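Local coordinates for GntR-family protein transcriptional regulator (Mycobacterium smegmatis, PDB 3F8M), which represses the phnDCE phosphate-uptake operon when phosphate is available to the cell, acting as a DNA-binding GntR-family winged helix-turn-helix regulator, at residues G87-A92 and L98-I103; A117-V122 and N210-D215; E132-T137 and V142-T147; P155-T160 and Y168-S173; D186-D191 and R225-G230. One frame throughout, in Å; residues are numbered along the deposited sequence. Where two conformers were deposited one is given.

Overall arrangement
Beyond the N-terminal DNA-binding region, the chain enters the UTRA domain, whose six-stranded antiparallel sheet unites four of the five contacts. Contact 1 closes first, a short loop folding helix 89-94 onto strand 100-111. Contact 2 opens next at helix 114-120 and closes only at strand 206-214, so that the hairpin of contact 3 and the helix pair of contact 4 are both nested within its loop. Contact 5 opens inside that loop at strand 180-188 but closes beyond it at strand 220-229, crossing contact 2. Backbone pairing joins contact 1 to contact 3 and contact 3 to contact 5, while Y168 of contact 4 reaches R211 of contact 2.

Contact 1 of 5, residues G87-A92 and L98-I103; sequences GSYTEA and LSAGRI
S88, T90 and R102 share one water at the start of helix 89-94. The S88 hydroxyl stands at the edge of the R102 guanidinium, with OG 3.5 Å from NH2. As the N-cap residue, S88 also accepts weak bonds at OG from the backbone N of T90 and of E91; serine suits the place because its short side chain can fold back on those amides. Y89, next along, brings its ring up to strand 100-111. Its CE2 lies 3.6 Å from A100 CB, a methyl small enough to let the ring close in, and O of G101 approaches the ring edge. T90 offers a hydroxyl and a methyl at once: at chi1 43°, OG1 sits between the backbone N and the carbonyl carbon and turns to the water, while CG2 lies over one face of the guanidinium, 3.8 Å from R102 NH1, the two side chains nearly perpendicular. The water binds OG of S88 and OG1 of T90, and it accepts from R102 NH2 at 2.8 Å, in the guanidinium plane. A second water receives the N-H of A100 at 3.1 Å and donates to L98 O at 2.7 Å, with a weak bond to T90 O. R102 is long and has N-H groups enough to reach both the first water and, through NH1, the carbonyl of E164; Y89 OH makes a weak bond to T136 O. The chemistry implies that helix 89-94 is seated on strand 100-111 of the UTRA sheet by the packing of a tyrosine on an alanine methyl, with solvent relaying the polar links.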
# COMPACT_ATOMS: atom_id res chain seq x y z
N GLY A 87 11.74 -0.26 9.93
CA GLY A 87 13.02 0.03 9.29
C GLY A 87 13.07 1.44 8.73
O GLY A 87 12.13 2.21 8.90
N SER A 88 14.16 1.79 8.06
CA SER A 88 14.37 3.18 7.67
C SER A 88 14.23 3.40 6.18
O SER A 88 14.55 2.52 5.35
CB SER A 88 15.74 3.66 8.15
OG SER A 88 16.24 4.76 7.41
N TYR A 89 13.77 4.60 5.85
CA TYR A 89 13.63 5.03 4.47
C TYR A 89 15.01 5.03 3.77
O TYR A 89 15.18 4.48 2.67
CB TYR A 89 12.97 6.42 4.46
CG TYR A 89 13.06 7.14 3.13
CD1 TYR A 89 12.33 6.68 2.03
CD2 TYR A 89 13.89 8.26 2.97
CE1 TYR A 89 12.39 7.34 0.81
CE2 TYR A 89 13.97 8.92 1.74
CZ TYR A 89 13.22 8.43 0.67
OH TYR A 89 13.28 9.06 -0.57
N THR A 90 16.01 5.63 4.43
CA THR A 90 17.37 5.70 3.85
C THR A 90 18.01 4.32 3.72
O THR A 90 18.72 4.06 2.74
CB THR A 90 18.31 6.63 4.63
OG1 THR A 90 18.13 6.39 6.03
CG2 THR A 90 18.02 8.06 4.32
N GLU A 91 17.75 3.44 4.70
CA GLU A 91 18.26 2.07 4.63
C GLU A 91 17.66 1.33 3.43
O GLU A 91 18.36 0.56 2.77
CB GLU A 91 17.98 1.27 5.91
CG GLU A 91 18.63 1.83 7.15
CD GLU A 91 19.09 0.74 8.13
OE1 GLU A 91 18.60 -0.42 8.06
OE2 GLU A 91 19.96 1.06 8.98
N ALA A 92 16.36 1.54 3.17
CA ALA A 92 15.70 0.86 2.06
C ALA A 92 16.36 1.30 0.77
O ALA A 92 16.66 0.47 -0.07
CB ALA A 92 14.20 1.15 2.03
N LEU A 98 20.68 3.45 -4.01
CA LEU A 98 20.02 4.72 -4.32
C LEU A 98 20.29 5.75 -3.20
O LEU A 98 20.31 5.38 -2.04
CB LEU A 98 18.50 4.51 -4.43
CG LEU A 98 17.94 3.59 -5.53
CD1 LEU A 98 16.43 3.30 -5.33
CD2 LEU A 98 18.21 4.19 -6.93
N SER A 99 20.43 7.03 -3.57
CA SER A 99 20.81 8.11 -2.62
C SER A 99 19.65 8.92 -2.01
O SER A 99 19.20 9.94 -2.59
CB SER A 99 21.73 9.09 -3.33
OG SER A 99 20.99 9.73 -4.34
N ALA A 100 19.22 8.54 -0.83
CA ALA A 100 18.05 9.16 -0.23
C ALA A 100 18.41 10.22 0.81
O ALA A 100 19.45 10.14 1.45
CB ALA A 100 17.19 8.10 0.41
N GLY A 101 17.55 11.23 0.96
CA GLY A 101 17.75 12.20 2.04
C GLY A 101 16.46 12.74 2.62
O GLY A 101 15.38 12.37 2.17
N ARG A 102 16.61 13.62 3.60
CA ARG A 102 15.47 14.30 4.22
C ARG A 102 15.78 15.77 4.37
O ARG A 102 16.93 16.14 4.71
CB ARG A 102 15.18 13.74 5.61
CG ARG A 102 14.97 12.23 5.66
CD ARG A 102 14.85 11.76 7.11
NE ARG A 102 14.79 10.29 7.30
CZ ARG A 102 15.86 9.52 7.45
NH1 ARG A 102 17.09 10.06 7.42
NH2 ARG A 102 15.70 8.21 7.65
N ILE A 103 14.77 16.59 4.17
CA ILE A 103 14.91 18.04 4.32
C ILE A 103 13.86 18.56 5.30
O ILE A 103 12.68 18.22 5.21
CB ILE A 103 14.70 18.75 2.96
CG1 ILE A 103 15.87 18.38 2.02
CG2 ILE A 103 14.61 20.28 3.15
CD1 ILE A 103 15.54 18.62 0.53
O HOH W 1 17.76 6.49 8.55
O HOH W 2 20.51 6.13 0.59

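Contact 2 of 5, residues A117-V122 and N210-D215; sequences AGVLGV and NRVSYD
Helix 114-120 passes strand 206-214 at a distance, the CA atoms of V119 and V212 standing 7.6 Å apart, so only side chains and a water bridge the two. The apolar touch is valine to valine: V119 CG1 lies 3.6 Å from V212 CG2 and 4.0 Å from V212 CG1, one methyl resting against both branches of the other residue. V119 holds that methyl anti to its own nitrogen (chi1 168°), which carries it out from the helix to the strand. Beta-branched valine suits both partners, being short and broad enough to meet its counterpart at this backbone separation. Beside this patch runs a polar link. One water donates to V119 O at 2.6 Å and is bound to Y214 OH, also at 2.6 Å, lying in the plane of the tyrosine ring at its edge. The length of Y214 is what lets a strand residue approach the helix end. That end is a Schellman motif: V122 N bonds to A117 O at 3.1 Å, G121 N bonds weakly to G118 O, and G121 adopts the positive phi for which glycine is well suited. A glycerol, probably from the crystallisation liquor, lies by V119. Around this surface contact, V119 also touches Q223 of strand 220-229, L120 packs on P150 of strand 140-150, and Y214 meets V182 and makes a cation-pi contact with R180, both on strand 180-188.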
# COMPACT_ATOMS: atom_id res chain seq x y z
N ALA A 117 -5.50 13.64 21.23
CA ALA A 117 -5.29 13.17 22.62
C ALA A 117 -5.58 11.69 22.78
O ALA A 117 -4.80 10.98 23.38
CB ALA A 117 -6.10 13.97 23.60
N GLY A 118 -6.72 11.22 22.25
CA GLY A 118 -7.08 9.80 22.25
C GLY A 118 -6.07 8.91 21.54
O GLY A 118 -5.74 7.82 22.02
N VAL A 119 -5.57 9.36 20.38
CA VAL A 119 -4.62 8.55 19.63
C VAL A 119 -3.32 8.38 20.42
O VAL A 119 -2.76 7.29 20.50
CB VAL A 119 -4.31 9.18 18.24
CG1 VAL A 119 -3.09 8.50 17.58
CG2 VAL A 119 -5.53 9.10 17.31
N LEU A 120 -2.85 9.47 21.02
CA LEU A 120 -1.56 9.44 21.69
C LEU A 120 -1.66 9.07 23.15
O LEU A 120 -0.64 8.91 23.83
CB LEU A 120 -0.84 10.79 21.56
CG LEU A 120 -0.53 11.30 20.16
CD1 LEU A 120 -0.04 12.73 20.23
CD2 LEU A 120 0.49 10.39 19.54
N GLY A 121 -2.90 8.97 23.65
CA GLY A 121 -3.15 8.67 25.06
C GLY A 121 -2.59 9.72 25.99
O GLY A 121 -2.02 9.37 27.02
N VAL A 122 -2.69 11.00 25.62
CA VAL A 122 -2.30 12.12 26.46
C VAL A 122 -3.55 12.92 26.81
O VAL A 122 -4.64 12.60 26.33
CB VAL A 122 -1.28 13.06 25.78
CG1 VAL A 122 0.06 12.29 25.55
CG2 VAL A 122 -1.85 13.69 24.46
N ASN A 210 -1.01 6.41 7.25
CA ASN A 210 -1.16 6.95 8.60
C ASN A 210 -0.72 5.91 9.58
O ASN A 210 -1.20 4.78 9.52
CB ASN A 210 -2.63 7.33 8.85
CG ASN A 210 -2.93 8.66 8.28
OD1 ASN A 210 -2.37 9.67 8.74
ND2 ASN A 210 -3.72 8.69 7.21
N ARG A 211 0.21 6.28 10.46
CA ARG A 211 0.78 5.34 11.42
C ARG A 211 0.66 5.83 12.84
O ARG A 211 0.82 7.02 13.09
CB ARG A 211 2.26 5.14 11.13
CG ARG A 211 3.03 4.53 12.31
CD ARG A 211 4.41 4.07 11.88
NE ARG A 211 4.37 3.05 10.83
CZ ARG A 211 5.45 2.38 10.43
NH1 ARG A 211 6.63 2.62 10.99
NH2 ARG A 211 5.35 1.47 9.48
N VAL A 212 0.38 4.93 13.77
CA VAL A 212 0.59 5.19 15.18
C VAL A 212 1.58 4.11 15.61
O VAL A 212 1.41 2.92 15.27
CB VAL A 212 -0.69 5.09 16.04
CG1 VAL A 212 -0.39 5.53 17.47
CG2 VAL A 212 -1.82 5.95 15.43
N SER A 213 2.60 4.53 16.35
CA SER A 213 3.60 3.62 16.88
C SER A 213 3.49 3.59 18.38
O SER A 213 3.17 4.61 19.01
CB SER A 213 5.03 4.05 16.51
OG SER A 213 5.19 4.13 15.12
N TYR A 214 3.80 2.42 18.94
CA TYR A 214 3.69 2.13 20.34
C TYR A 214 4.98 1.49 20.86
O TYR A 214 5.63 0.70 20.17
CB TYR A 214 2.52 1.17 20.59
CG TYR A 214 1.17 1.70 20.13
CD1 TYR A 214 0.40 2.47 20.98
CD2 TYR A 214 0.70 1.43 18.85
CE1 TYR A 214 -0.83 2.98 20.56
CE2 TYR A 214 -0.51 1.92 18.41
CZ TYR A 214 -1.27 2.68 19.27
OH TYR A 214 -2.46 3.14 18.83
N ASP A 215 5.33 1.86 22.09
CA ASP A 215 6.59 1.46 22.70
C ASP A 215 6.43 0.18 23.53
O ASP A 215 5.38 -0.47 23.49
CB ASP A 215 7.21 2.61 23.54
CG ASP A 215 6.44 2.93 24.81
OD1 ASP A 215 5.63 2.08 25.26
OD2 ASP A 215 6.63 4.02 25.37
O HOH W 3 -3.81 4.99 20.00

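Contact 3 of 5, residues E132-T137 and V142-T147; sequences ERVLTT and VGLETT
R133 and E145 form a salt bridge across the beta hairpin of strands 127-137 and 140-150, whose segments 132-137 and 142-147 run antiparallel with their N-to-C directions 160° apart. In one of the two modelled conformers of E145, R133 NE (3.1 Å) and NH1 (3.3 Å) both donate to E145 OE1, which lies in the guanidinium plane. NE meets OE1 nearly in line with the C-O bond, while NH1 uses the syn lone pair of OE1. The bend of R133 at chi3 brings its edge round to the acid, the two planar groups being only 20° apart. The backbones of this hydrogen-bonded pair are joined by E145 N to R133 O at 2.8 Å and R133 N to E145 O at 3.0 Å. On the other face, in the non-hydrogen-bonded pair E132 and T146, T146 OG1 donates a hydrogen bond to the anti lone pair of E132 OE2 at 2.6 Å, a short threonine holding its hydroxyl level with the carboxylate. Nearer the turn, L135 lies opposite both V142 and G143, a classic beta bulge: L135 O accepts from V142 N at 2.8 Å and weakly from G143 N, while L135 N reaches G143 O. Outside this shell, R193 forms a salt bridge with E132 OE1. Arginine can serve an acid and two carbonyls at once: R133 NH2 donates to the backbone O of H163 and of A165.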
# COMPACT_ATOMS: atom_id res chain seq x y z
N GLU A 132 7.81 18.28 10.28
CA GLU A 132 7.48 18.04 8.85
C GLU A 132 8.73 18.07 8.04
O GLU A 132 9.58 18.95 8.22
CB GLU A 132 6.58 19.11 8.29
CG GLU A 132 5.15 18.95 8.56
CD GLU A 132 4.26 19.44 7.39
OE1 GLU A 132 4.44 20.59 6.91
OE2 GLU A 132 3.34 18.68 7.02
N ARG A 133 8.89 17.06 7.19
CA ARG A 133 10.09 16.92 6.39
C ARG A 133 9.66 16.40 5.02
O ARG A 133 8.63 15.70 4.89
CB ARG A 133 11.03 15.90 7.02
CG ARG A 133 11.65 16.37 8.37
CD ARG A 133 12.73 15.45 8.88
NE ARG A 133 12.37 14.07 9.13
CZ ARG A 133 13.23 13.19 9.65
NH1 ARG A 133 12.85 11.93 9.84
NH2 ARG A 133 14.45 13.56 9.95
N VAL A 134 10.48 16.71 4.02
CA VAL A 134 10.38 16.14 2.68
C VAL A 134 11.48 15.07 2.50
O VAL A 134 12.63 15.30 2.86
CB VAL A 134 10.51 17.25 1.60
CG1 VAL A 134 10.49 16.67 0.18
CG2 VAL A 134 9.43 18.31 1.75
N LEU A 135 11.11 13.94 1.95
CA LEU A 135 12.02 12.85 1.65
C LEU A 135 12.42 12.99 0.17
O LEU A 135 11.58 13.35 -0.67
CB LEU A 135 11.29 11.53 1.87
CG LEU A 135 10.75 11.24 3.29
CD1 LEU A 135 10.17 9.81 3.48
CD2 LEU A 135 11.77 11.53 4.41
N THR A 136 13.68 12.69 -0.14
CA THR A 136 14.22 12.90 -1.50
C THR A 136 15.02 11.68 -1.90
O THR A 136 15.49 10.92 -1.06
CB THR A 136 15.20 14.08 -1.55
OG1 THR A 136 16.33 13.79 -0.68
CG2 THR A 136 14.53 15.33 -1.08
N THR A 137 15.12 11.47 -3.20
CA THR A 137 16.07 10.50 -3.73
C THR A 137 16.63 11.03 -5.05
O THR A 137 15.88 11.49 -5.89
CB THR A 137 15.43 9.13 -3.96
OG1 THR A 137 16.39 8.21 -4.48
CG2 THR A 137 14.26 9.20 -4.91
N VAL A 142 10.22 12.83 -3.05
CA VAL A 142 9.52 11.55 -2.93
C VAL A 142 8.27 11.66 -2.06
O VAL A 142 7.21 11.13 -2.41
CB VAL A 142 10.45 10.46 -2.40
CG1 VAL A 142 9.70 9.19 -2.02
CG2 VAL A 142 11.54 10.17 -3.44
N GLY A 143 8.36 12.39 -0.96
CA GLY A 143 7.22 12.34 -0.03
C GLY A 143 7.32 13.37 1.06
O GLY A 143 8.35 13.97 1.26
N LEU A 144 6.18 13.61 1.71
CA LEU A 144 6.08 14.59 2.80
C LEU A 144 5.61 13.81 4.03
O LEU A 144 4.56 13.11 4.02
CB LEU A 144 5.07 15.67 2.39
CG LEU A 144 4.64 16.64 3.51
CD1 LEU A 144 5.78 17.63 3.76
CD2 LEU A 144 3.37 17.42 3.19
N GLU A 145 6.41 13.93 5.09
CA GLU A 145 6.26 13.17 6.33
C GLU A 145 5.93 14.17 7.43
O GLU A 145 6.72 15.09 7.65
CB GLU A 145 7.61 12.56 6.65
CG GLU A 145 7.65 11.66 7.87
CD GLU A 145 9.05 11.32 8.27
OE1 GLU A 145 9.83 12.29 8.62
OE2 GLU A 145 9.35 10.09 8.21
N THR A 146 4.79 13.99 8.09
CA THR A 146 4.34 14.92 9.14
C THR A 146 4.18 14.07 10.38
O THR A 146 3.30 13.20 10.43
CB THR A 146 3.02 15.55 8.71
OG1 THR A 146 3.17 16.14 7.40
CG2 THR A 146 2.54 16.63 9.77
N THR A 147 5.06 14.29 11.37
CA THR A 147 5.05 13.43 12.54
C THR A 147 4.59 14.30 13.71
O THR A 147 5.14 15.36 13.91
CB THR A 147 6.44 12.89 12.86
OG1 THR A 147 6.92 12.11 11.73
CG2 THR A 147 6.42 11.96 14.11

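Contact 4 of 5, residues P155-T160 and Y168-S173; sequences PGLRET and YAEIRS
E170 turns sharply at chi2 (74°) and T160 holds OG1 between its backbone N and carbonyl carbon (chi1 76°), and these two torsions bring acid and hydroxyl together between two short helices of the UTRA domain, joined by a loop. The single-turn helix 157-160 lies beside helix 167-173. T160 OG1 donates to E170 OE2 over 2.6 Å, one side chain set almost square to the other. The hydroxyl meets the oxygen from above the carboxylate plane, 50° out of it. The methylene part of the same glutamate finds an apolar partner, with L157 CD1 3.6 Å from E170 CG as the two chains run past one another, pointing oppositely. Glutamate suits this place because it offers carbon to the leucine and oxygen to the threonine. L157 continues inwards onto W107 and L129 of the sheet, whereas T160 lies at the surface. G156, at the N-cap with positive phi, starts the small helix, a backbone shape that glycine adopts easily. R174 bridges the two segments: its NE pairs with E170 OE2, NH2 donates to T160 OG1 and NH1 to P155 O.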
# COMPACT_ATOMS: atom_id res chain seq x y z
N PRO A 155 11.82 15.89 25.74
CA PRO A 155 12.47 17.17 25.95
C PRO A 155 13.81 17.25 25.21
O PRO A 155 14.54 16.24 25.05
CB PRO A 155 12.67 17.25 27.50
CG PRO A 155 12.66 15.84 27.94
CD PRO A 155 11.69 15.10 26.98
N GLY A 156 14.11 18.44 24.73
CA GLY A 156 15.35 18.75 24.07
C GLY A 156 15.39 18.24 22.63
O GLY A 156 16.38 18.44 21.93
N LEU A 157 14.32 17.60 22.16
CA LEU A 157 14.38 16.96 20.83
C LEU A 157 14.93 17.87 19.76
O LEU A 157 15.79 17.46 18.99
CB LEU A 157 13.02 16.41 20.37
CG LEU A 157 13.18 15.59 19.07
CD1 LEU A 157 14.02 14.35 19.35
CD2 LEU A 157 11.80 15.22 18.55
N ARG A 158 14.45 19.09 19.67
CA ARG A 158 15.05 20.03 18.70
C ARG A 158 16.55 20.27 18.86
O ARG A 158 17.25 20.55 17.87
CB ARG A 158 14.30 21.33 18.66
CG ARG A 158 13.02 21.16 17.89
CD ARG A 158 12.20 22.38 17.90
NE ARG A 158 11.27 22.32 19.02
CZ ARG A 158 10.22 23.11 19.18
NH1 ARG A 158 9.93 24.05 18.28
NH2 ARG A 158 9.45 22.94 20.25
N GLU A 159 17.04 20.14 20.10
CA GLU A 159 18.47 20.28 20.43
C GLU A 159 19.28 19.04 20.10
O GLU A 159 20.34 19.11 19.50
CB GLU A 159 18.66 20.54 21.94
CG GLU A 159 18.19 21.87 22.47
CD GLU A 159 18.55 22.07 23.93
OE1 GLU A 159 17.61 22.07 24.77
OE2 GLU A 159 19.76 22.18 24.25
N THR A 160 18.79 17.87 20.52
CA THR A 160 19.54 16.65 20.35
C THR A 160 19.40 16.05 18.94
O THR A 160 20.24 15.23 18.53
CB THR A 160 19.13 15.58 21.35
OG1 THR A 160 17.87 14.99 20.97
CG2 THR A 160 19.07 16.15 22.79
N TYR A 168 13.46 7.65 14.13
CA TYR A 168 13.29 6.40 14.88
C TYR A 168 14.57 6.05 15.66
O TYR A 168 14.52 5.59 16.81
CB TYR A 168 12.91 5.27 13.93
CG TYR A 168 11.45 5.26 13.52
CD1 TYR A 168 10.66 6.41 13.59
CD2 TYR A 168 10.86 4.10 13.00
CE1 TYR A 168 9.32 6.40 13.21
CE2 TYR A 168 9.53 4.09 12.58
CZ TYR A 168 8.77 5.24 12.71
OH TYR A 168 7.44 5.20 12.33
N ALA A 169 15.72 6.32 15.06
CA ALA A 169 17.01 6.06 15.74
C ALA A 169 17.16 6.98 16.95
O ALA A 169 17.60 6.56 18.03
CB ALA A 169 18.19 6.23 14.76
N GLU A 170 16.74 8.23 16.78
CA GLU A 170 16.79 9.17 17.90
C GLU A 170 15.87 8.76 19.03
O GLU A 170 16.23 8.87 20.20
CB GLU A 170 16.45 10.60 17.42
CG GLU A 170 16.23 11.60 18.59
CD GLU A 170 17.53 11.99 19.27
OE1 GLU A 170 18.58 11.82 18.64
OE2 GLU A 170 17.50 12.51 20.41
N ILE A 171 14.68 8.31 18.68
CA ILE A 171 13.74 7.84 19.70
C ILE A 171 14.28 6.57 20.39
O ILE A 171 14.23 6.47 21.63
CB ILE A 171 12.28 7.73 19.15
CG1 ILE A 171 11.72 9.12 18.88
CG2 ILE A 171 11.37 6.90 20.14
CD1 ILE A 171 10.35 9.21 18.12
N ARG A 172 14.83 5.64 19.62
CA ARG A 172 15.44 4.44 20.22
C ARG A 172 16.58 4.81 21.20
O ARG A 172 16.66 4.22 22.30
CB ARG A 172 15.95 3.50 19.15
CG ARG A 172 14.84 2.78 18.44
CD ARG A 172 15.39 1.83 17.38
NE ARG A 172 14.27 1.21 16.69
CZ ARG A 172 13.93 1.40 15.42
NH1 ARG A 172 14.63 2.20 14.64
NH2 ARG A 172 12.85 0.78 14.93
N SER A 173 17.39 5.80 20.81
CA SER A 173 18.55 6.29 21.61
C SER A 173 18.09 6.89 22.94
O SER A 173 18.88 6.98 23.87
CB SER A 173 19.43 7.27 20.80
OG SER A 173 18.90 8.59 20.77

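Contact 5 of 5, residues D186-D191 and R225-G230; sequences DTALPD and RSLYRG
L227 carries the apolar, more closely packed part of this contact, sending one methyl to A188 and the other towards P190. CD1 of L227 lies 4.0 Å from A188 CB, and CD2 of L227 comes within 4.4 Å of P190 CB. With CG anti to the backbone nitrogen (chi1 -178°), the leucine leans across towards strand 180-188, and its forked end serves both partners. The CA atoms of A188 and L227 are 8.1 Å apart, so a small alanine on one side and a long, branched leucine on the other together bridge that distance. P190, with no N-H to offer, suits the point where the strand has ended and the chain turns to helix 192-198. In the six-stranded antiparallel sheet of the UTRA domain, strand 206-214 runs between these two strands, and its M206 touches both P190 and L227; A195 and E194 of helix 192-198 close over the same patch. The outer side is looser and polar. D191 OD2 and R225 NH2 stay 6.0 Å apart, a separation too long for a salt bridge between them, each having nearer work: D191 OD1 caps the helix through E194 N, and R225 NH1 forms a salt bridge with E194 OE2. At the far end D186 and T187 face the second subunit, where D186 OD1 forms a salt bridge with K79 NZ and a hydrogen bond with T234 OG1, both of that subunit.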
# COMPACT_ATOMS: atom_id res chain seq x y z
N ASP A 186 -3.79 4.37 2.02
CA ASP A 186 -4.83 4.81 1.13
C ASP A 186 -4.19 5.40 -0.11
O ASP A 186 -2.98 5.69 -0.09
CB ASP A 186 -5.71 5.88 1.81
CG ASP A 186 -6.65 5.29 2.85
OD1 ASP A 186 -7.64 4.64 2.41
OD2 ASP A 186 -6.41 5.45 4.09
N THR A 187 -4.97 5.58 -1.18
CA THR A 187 -4.51 6.43 -2.26
C THR A 187 -4.96 7.85 -2.00
O THR A 187 -5.90 8.06 -1.21
CB THR A 187 -5.05 5.98 -3.66
OG1 THR A 187 -6.47 6.10 -3.67
CG2 THR A 187 -4.64 4.53 -3.90
N ALA A 188 -4.32 8.82 -2.66
CA ALA A 188 -4.67 10.24 -2.52
C ALA A 188 -4.19 11.06 -3.68
O ALA A 188 -3.39 10.58 -4.50
CB ALA A 188 -4.09 10.81 -1.19
N LEU A 189 -4.65 12.32 -3.72
CA LEU A 189 -4.16 13.36 -4.59
C LEU A 189 -3.64 14.52 -3.74
O LEU A 189 -4.18 14.78 -2.64
CB LEU A 189 -5.27 13.79 -5.58
CG LEU A 189 -5.81 12.60 -6.41
CD1 LEU A 189 -7.23 12.85 -6.95
CD2 LEU A 189 -4.85 12.14 -7.56
N PRO A 190 -2.58 15.21 -4.19
CA PRO A 190 -2.08 16.27 -3.35
C PRO A 190 -2.94 17.52 -3.46
O PRO A 190 -3.49 17.81 -4.54
CB PRO A 190 -0.67 16.55 -3.93
CG PRO A 190 -0.86 16.29 -5.41
CD PRO A 190 -1.79 15.10 -5.45
N ASP A 191 -3.01 18.25 -2.36
CA ASP A 191 -3.54 19.60 -2.36
C ASP A 191 -2.47 20.59 -2.89
O ASP A 191 -1.36 20.16 -3.22
CB ASP A 191 -4.12 19.97 -0.98
CG ASP A 191 -3.06 20.14 0.10
OD1 ASP A 191 -1.87 20.36 -0.18
OD2 ASP A 191 -3.45 20.14 1.28
N ARG A 225 1.84 10.88 9.46
CA ARG A 225 1.21 10.90 8.14
C ARG A 225 2.32 11.02 7.10
O ARG A 225 3.16 11.93 7.17
CB ARG A 225 0.28 12.11 8.06
CG ARG A 225 -0.50 12.25 6.73
CD ARG A 225 -1.11 13.64 6.69
NE ARG A 225 -1.99 13.86 5.55
CZ ARG A 225 -1.66 14.42 4.39
NH1 ARG A 225 -0.43 14.82 4.12
NH2 ARG A 225 -2.62 14.56 3.46
N SER A 226 2.32 10.12 6.09
CA SER A 226 3.34 10.21 5.04
C SER A 226 2.60 10.23 3.70
O SER A 226 1.78 9.36 3.46
CB SER A 226 4.26 9.01 5.14
OG SER A 226 4.71 8.81 6.48
N LEU A 227 2.84 11.25 2.87
CA LEU A 227 2.22 11.34 1.57
C LEU A 227 3.35 11.15 0.56
O LEU A 227 4.26 11.98 0.48
CB LEU A 227 1.53 12.69 1.40
CG LEU A 227 0.78 12.92 0.08
CD1 LEU A 227 -0.64 12.31 0.17
CD2 LEU A 227 0.72 14.41 -0.33
N TYR A 228 3.31 10.03 -0.19
CA TYR A 228 4.40 9.67 -1.11
C TYR A 228 3.90 9.70 -2.55
O TYR A 228 2.77 9.29 -2.79
CB TYR A 228 4.85 8.24 -0.83
CG TYR A 228 5.64 7.98 0.45
CD1 TYR A 228 7.00 8.28 0.50
CD2 TYR A 228 5.05 7.38 1.56
CE1 TYR A 228 7.75 8.02 1.65
CE2 TYR A 228 5.80 7.11 2.74
CZ TYR A 228 7.15 7.44 2.75
OH TYR A 228 7.94 7.20 3.85
N ARG A 229 4.73 10.16 -3.48
CA ARG A 229 4.38 10.10 -4.92
C ARG A 229 4.38 8.64 -5.33
O ARG A 229 5.36 7.94 -5.11
CB ARG A 229 5.40 10.86 -5.76
CG ARG A 229 5.33 12.38 -5.65
CD ARG A 229 6.47 13.01 -6.45
NE ARG A 229 6.36 12.62 -7.87
CZ ARG A 229 6.33 13.49 -8.88
NH1 ARG A 229 6.40 14.79 -8.63
NH2 ARG A 229 6.23 13.06 -10.14
N GLY A 230 3.27 8.20 -5.92
CA GLY A 230 3.14 6.78 -6.34
C GLY A 230 4.24 6.38 -7.32
O GLY A 230 4.72 5.25 -7.28